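Ribosome-inactivating protein (Lychnis chalcedonica, PDB 2G5X) is a plant ribosome-inactivating protein, named lychnin, built on the mixed alpha and beta fold shared by that family. Local coordinates at residues Ile59-Arg64 / Ala68-Phe73; Ile196-Asn201 / Gly218-Glu223. One frame throughout, in Å; residues are numbered along the deposited sequence.

Interaction 1 of 2, residues Ile59-Arg64 / Ala68-Phe73; sequences ITLAFR and AYLVGF
Leu-70 lies against Phe-63 on one face of a twisted strand pair, its CD1 poised over the phenyl ring 4.1 Å from the centroid and offset toward the rim, a CH-pi contact. With chi1 at -178° the leucine swings away from its own N, which lays CD1 against the partner strand, beside Ala-62 O and in touch with Leu-61 CB. At the far end Ile-59 CG2 meets Phe-73 CD2 at 3.8 Å, and Leu-61 CD2 reaches Phe-73 CB. Helices 10-25 and 154-173 pack on Phe-63, so this is the tight, buried side. The strands form an antiparallel beta hairpin, central in the mixed sheet, and a G1 beta bulge in which Ala-68 and Tyr-69 both face Arg-64 ends it at the turn. Val-71 N gives a nearly straight bond to Ala-62 O (3.0 Å, 175°), and Arg-64 N bonds Tyr-69 O at 2.7 Å. The link from Ala-68 N to Arg-64 O is weak. The looser part is the turn end of the opposite face, where Arg-64 and Tyr-69 are partly exposed; Ala-62, on the same face, is buried. The arginine chain bends at chi3, and Val-71 CG1 sits over one face of the guanidinium, 3.7 Å from NH1. Tyr-69 runs alongside, its ring plane 27° from the guanidinium. Arg-64 NH2 makes a salt bridge to Glu-91 and NE a hydrogen bond to Asn-42 O, while Tyr-69 OH bonds Ser-117 OG.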
loop_
_atom_site.group_PDB
_atom_site.type_symbol
_atom_site.label_atom_id
_atom_site.label_comp_id
_atom_site.label_asym_id
_atom_site.label_seq_id
_atom_site.Cartn_x
_atom_site.Cartn_y
_atom_site.Cartn_z
ATOM N N ILE A 59 -9.797 4.518 7.586
ATOM C CA ILE A 59 -8.427 4.308 8.046
ATOM C C ILE A 59 -7.538 4.978 7.002
ATOM O O ILE A 59 -7.707 4.753 5.802
ATOM C CB ILE A 59 -8.055 2.810 8.145
ATOM C CG1 ILE A 59 -8.759 2.179 9.348
ATOM C CG2 ILE A 59 -6.538 2.658 8.285
ATOM C CD1 ILE A 59 -8.443 0.702 9.549
ATOM N N THR A 60 -6.609 5.814 7.454
ATOM C CA THR A 60 -5.710 6.518 6.541
ATOM C C THR A 60 -4.309 5.908 6.574
ATOM O O THR A 60 -3.660 5.888 7.615
ATOM C CB THR A 60 -5.618 8.023 6.906
ATOM O OG1 THR A 60 -6.933 8.596 6.894
ATOM C CG2 THR A 60 -4.737 8.770 5.906
ATOM N N LEU A 61 -3.858 5.406 5.426
ATOM C CA LEU A 61 -2.535 4.796 5.309
ATOM C C LEU A 61 -1.492 5.845 4.940
ATOM O O LEU A 61 -1.790 6.789 4.212
ATOM C CB LEU A 61 -2.539 3.725 4.214
ATOM C CG LEU A 61 -3.564 2.592 4.284
ATOM C CD1 LEU A 61 -3.446 1.722 3.033
ATOM C CD2 LEU A 61 -3.325 1.766 5.531
ATOM N N ALA A 62 -0.265 5.664 5.424
ATOM C CA ALA A 62 0.820 6.594 5.116
ATOM C C ALA A 62 1.969 5.858 4.431
ATOM O O ALA A 62 2.538 4.925 4.996
ATOM C CB ALA A 62 1.319 7.270 6.390
ATOM N N PHE A 63 2.302 6.275 3.209
ATOM C CA PHE A 63 3.390 5.654 2.450
ATOM C C PHE A 63 4.558 6.608 2.236
ATOM O O PHE A 63 4.353 7.769 1.872
ATOM C CB PHE A 63 2.920 5.213 1.056
ATOM C CG PHE A 63 1.884 4.128 1.061
ATOM C CD1 PHE A 63 0.528 4.441 1.083
ATOM C CD2 PHE A 63 2.262 2.789 1.011
ATOM C CE1 PHE A 63 -0.439 3.436 1.051
ATOM C CE2 PHE A 63 1.308 1.777 0.981
ATOM C CZ PHE A 63 -0.047 2.100 1.000
ATOM N N ARG A 64 5.778 6.119 2.453
ATOM C CA ARG A 64 6.970 6.932 2.213
ATOM C C ARG A 64 6.954 7.175 0.701
ATOM O O ARG A 64 6.841 6.234 -0.083
ATOM C CB ARG A 64 8.234 6.171 2.639
ATOM C CG ARG A 64 9.551 6.855 2.259
ATOM C CD ARG A 64 10.737 6.293 3.058
ATOM N NE ARG A 64 10.677 6.705 4.460
ATOM C CZ ARG A 64 10.464 5.884 5.485
ATOM N NH1 ARG A 64 10.296 4.583 5.284
ATOM N NH2 ARG A 64 10.398 6.371 6.716
ATOM N N ALA A 68 7.258 4.153 -1.939
ATOM C CA ALA A 68 5.905 3.626 -1.729
ATOM C C ALA A 68 5.856 2.568 -0.618
ATOM O O ALA A 68 5.140 1.574 -0.715
ATOM C CB ALA A 68 5.363 3.047 -3.042
ATOM N N TYR A 69 6.608 2.814 0.450
ATOM C CA TYR A 69 6.692 1.905 1.593
ATOM C C TYR A 69 5.727 2.318 2.718
ATOM O O TYR A 69 5.737 3.464 3.155
ATOM C CB TYR A 69 8.140 1.909 2.087
ATOM C CG TYR A 69 8.502 0.821 3.058
ATOM C CD1 TYR A 69 8.467 1.048 4.433
ATOM C CD2 TYR A 69 8.906 -0.432 2.605
ATOM C CE1 TYR A 69 8.829 0.054 5.332
ATOM C CE2 TYR A 69 9.270 -1.436 3.497
ATOM C CZ TYR A 69 9.231 -1.186 4.856
ATOM O OH TYR A 69 9.600 -2.172 5.741
ATOM N N LEU A 70 4.899 1.382 3.187
ATOM C CA LEU A 70 3.927 1.668 4.254
ATOM C C LEU A 70 4.587 1.814 5.630
ATOM O O LEU A 70 5.256 0.895 6.104
ATOM C CB LEU A 70 2.866 0.559 4.315
ATOM C CG LEU A 70 1.744 0.745 5.347
ATOM C CD1 LEU A 70 0.853 1.911 4.940
ATOM C CD2 LEU A 70 0.924 -0.535 5.460
ATOM N N VAL A 71 4.382 2.962 6.276
ATOM C CA VAL A 71 4.982 3.210 7.587
ATOM C C VAL A 71 4.008 3.214 8.767
ATOM O O VAL A 71 4.436 3.219 9.922
ATOM C CB VAL A 71 5.766 4.550 7.604
ATOM C CG1 VAL A 71 6.849 4.538 6.521
ATOM C CG2 VAL A 71 4.812 5.722 7.398
ATOM N N GLY A 72 2.708 3.202 8.484
ATOM C CA GLY A 72 1.722 3.205 9.554
ATOM C C GLY A 72 0.345 3.634 9.079
ATOM O O GLY A 72 0.119 3.772 7.875
ATOM N N PHE A 73 -0.575 3.850 10.017
ATOM C CA PHE A 73 -1.933 4.267 9.673
ATOM C C PHE A 73 -2.621 5.039 10.803
ATOM O O PHE A 73 -2.184 5.007 11.954
ATOM C CB PHE A 73 -2.792 3.051 9.303
ATOM C CG PHE A 73 -3.053 2.113 10.453
ATOM C CD1 PHE A 73 -2.172 1.075 10.737
ATOM C CD2 PHE A 73 -4.171 2.284 11.267
ATOM C CE1 PHE A 73 -2.398 0.220 11.815
ATOM C CE2 PHE A 73 -4.410 1.436 12.348
ATOM C CZ PHE A 73 -3.520 0.400 12.623
#

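Interaction 2 of 2, residues Ile196-Asn201 / Gly218-Glu223; sequences ITLLEN and GGQFTE
Phe-221 reaches from an irregular segment to helix 193-201 and fits its ring against Leu-198 and Leu-199. Its CG stands anti to the carbonyl carbon and beside the backbone N (chi1 -61°), and chi2 of 92° turns the ring roughly perpendicular to the CA-CB-CG plane. Leu-199 CD1 lies over one face, 4.1 Å from the centroid, a CH-pi contact displaced toward CD2 and CG. The same ring also rests on the helix backbone: CE2 is 3.6 Å from Leu-199 CA, and CZ comes almost as near to that atom. Leu-198 takes the ring differently, with CG at the edge and in plane, 3.9 Å from CZ. Both leucines share one rotamer, yet as neighbours on a helical turn they engage different parts of the phenyl group, one its edge and the other its face. Gln-220, extended beyond CG, crosses Leu-198 at about a right angle; its OE1 approaches CD2 at 4.0 Å, a loose touch at the exposed side. The contact between the segments is thus apolar, with the inner side built by Leu-199 and Phe-221, which also pack on Phe-174 and Met-226 respectively. Arg-195, just before the helical segment, adds a weak hydrogen bond from NH2 to Gln-220 O. In this arrangement a phenylalanine, with a lesser touch from Gln-220, docks the loop after helix 203-210 onto helix 193-201, plain hydrophobic packing at the periphery of the ribosome-inactivating protein fold.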
loop_
_atom_site.group_PDB
_atom_site.type_symbol
_atom_site.label_atom_id
_atom_site.label_comp_id
_atom_site.label_asym_id
_atom_site.label_seq_id
_atom_site.Cartn_x
_atom_site.Cartn_y
_atom_site.Cartn_z
ATOM N N ILE A 196 4.160 -14.052 -8.953
ATOM C CA ILE A 196 3.832 -12.649 -8.719
ATOM C C ILE A 196 4.696 -12.090 -7.594
ATOM O O ILE A 196 5.080 -10.923 -7.621
ATOM C CB ILE A 196 2.334 -12.461 -8.359
ATOM C CG1 ILE A 196 1.485 -12.589 -9.626
ATOM C CG2 ILE A 196 2.113 -11.096 -7.702
ATOM C CD1 ILE A 196 -0.010 -12.517 -9.388
ATOM N N THR A 197 5.003 -12.924 -6.605
ATOM C CA THR A 197 5.837 -12.489 -5.492
ATOM C C THR A 197 7.244 -12.151 -6.003
ATOM O O THR A 197 7.846 -11.164 -5.578
ATOM C CB THR A 197 5.911 -13.580 -4.394
ATOM O OG1 THR A 197 4.598 -13.807 -3.858
ATOM C CG2 THR A 197 6.837 -13.146 -3.266
ATOM N N LEU A 198 7.761 -12.961 -6.924
ATOM C CA LEU A 198 9.090 -12.720 -7.489
ATOM C C LEU A 198 9.055 -11.487 -8.395
ATOM O O LEU A 198 10.015 -10.714 -8.454
ATOM C CB LEU A 198 9.560 -13.940 -8.286
ATOM C CG LEU A 198 10.985 -13.881 -8.846
ATOM C CD1 LEU A 198 11.984 -13.686 -7.710
ATOM C CD2 LEU A 198 11.284 -15.168 -9.603
ATOM N N LEU A 199 7.944 -11.314 -9.107
ATOM C CA LEU A 199 7.782 -10.158 -9.981
ATOM C C LEU A 199 7.875 -8.889 -9.133
ATOM O O LEU A 199 8.592 -7.945 -9.479
ATOM C CB LEU A 199 6.419 -10.216 -10.679
ATOM C CG LEU A 199 5.992 -8.984 -11.479
ATOM C CD1 LEU A 199 6.987 -8.703 -12.609
ATOM C CD2 LEU A 199 4.602 -9.223 -12.043
ATOM N N GLU A 200 7.140 -8.877 -8.024
ATOM C CA GLU A 200 7.135 -7.741 -7.108
ATOM C C GLU A 200 8.542 -7.434 -6.602
ATOM O O GLU A 200 8.934 -6.274 -6.501
ATOM C CB GLU A 200 6.216 -8.023 -5.914
ATOM C CG GLU A 200 4.729 -7.999 -6.253
ATOM C CD GLU A 200 3.846 -8.465 -5.104
ATOM O OE1 GLU A 200 2.609 -8.343 -5.219
ATOM O OE2 GLU A 200 4.383 -8.956 -4.090
ATOM N N ASN A 201 9.301 -8.476 -6.279
ATOM C CA ASN A 201 10.659 -8.282 -5.784
ATOM C C ASN A 201 11.567 -7.593 -6.800
ATOM O O ASN A 201 12.539 -6.937 -6.421
ATOM C CB ASN A 201 11.286 -9.621 -5.388
ATOM C CG ASN A 201 10.621 -10.243 -4.176
ATOM O OD1 ASN A 201 9.891 -9.578 -3.443
ATOM N ND2 ASN A 201 10.890 -11.522 -3.949
ATOM N N GLY A 218 10.575 -9.371 -23.882
ATOM C CA GLY A 218 10.569 -10.438 -22.899
ATOM C C GLY A 218 11.918 -10.895 -22.375
ATOM O O GLY A 218 12.901 -10.971 -23.111
ATOM N N GLY A 219 11.953 -11.201 -21.084
ATOM C CA GLY A 219 13.168 -11.676 -20.447
ATOM C C GLY A 219 12.758 -12.657 -19.369
ATOM O O GLY A 219 12.034 -13.616 -19.639
ATOM N N GLN A 220 13.212 -12.423 -18.142
ATOM C CA GLN A 220 12.845 -13.287 -17.030
ATOM C C GLN A 220 11.324 -13.216 -16.891
ATOM O O GLN A 220 10.672 -14.192 -16.526
ATOM C CB GLN A 220 13.529 -12.807 -15.748
ATOM C CG GLN A 220 13.005 -13.443 -14.474
ATOM C CD GLN A 220 13.822 -13.047 -13.257
ATOM O OE1 GLN A 220 13.880 -13.781 -12.268
ATOM N NE2 GLN A 220 14.468 -11.889 -13.329
ATOM N N PHE A 221 10.770 -12.046 -17.190
ATOM C CA PHE A 221 9.329 -11.842 -17.133
ATOM C C PHE A 221 8.844 -11.390 -18.505
ATOM O O PHE A 221 9.634 -10.927 -19.329
ATOM C CB PHE A 221 8.970 -10.795 -16.073
ATOM C CG PHE A 221 9.390 -11.177 -14.680
ATOM C CD1 PHE A 221 10.625 -10.779 -14.176
ATOM C CD2 PHE A 221 8.568 -11.967 -13.885
ATOM C CE1 PHE A 221 11.033 -11.165 -12.899
ATOM C CE2 PHE A 221 8.968 -12.358 -12.607
ATOM C CZ PHE A 221 10.204 -11.955 -12.115
ATOM N N THR A 222 7.549 -11.534 -18.751
ATOM C CA THR A 222 6.976 -11.140 -20.032
ATOM C C THR A 222 6.839 -9.627 -20.113
ATOM O O THR A 222 6.943 -8.927 -19.106
ATOM C CB THR A 222 5.578 -11.754 -20.235
ATOM O OG1 THR A 222 4.656 -11.154 -19.317
ATOM C CG2 THR A 222 5.612 -13.252 -20.002
ATOM N N GLU A 223 6.599 -9.124 -21.319
ATOM C CA GLU A 223 6.439 -7.691 -21.508
ATOM C C GLU A 223 5.235 -7.179 -20.711
ATOM O O GLU A 223 5.264 -6.071 -20.173
ATOM C CB GLU A 223 6.271 -7.374 -22.995
ATOM C CG GLU A 223 6.158 -5.893 -23.302
ATOM C CD GLU A 223 6.268 -5.595 -24.784
ATOM O OE1 GLU A 223 6.058 -4.425 -25.170
ATOM O OE2 GLU A 223 6.570 -6.528 -25.562
#

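From the N terminus the chain passes through helix 10-25 and strand 45-51 before interaction 1 closes a short turn of three residues between strands 58-64 and 69-76, in the middle of the mixed sheet. It then runs through the remaining sheet strands and the helical region before interaction 2 opens. This second contact spans sixteen residues, including helix 203-210, and brings the loop at 218-223 back to helix 193-201. The two are in series, neither nesting nor crossing, with centres 25 Å apart and nearest atoms about 10 Å apart. Interaction 1 thus belongs to the buried sheet, whereas interaction 2 ties the loop after helix 203-210 to the outward side of helix 193-201.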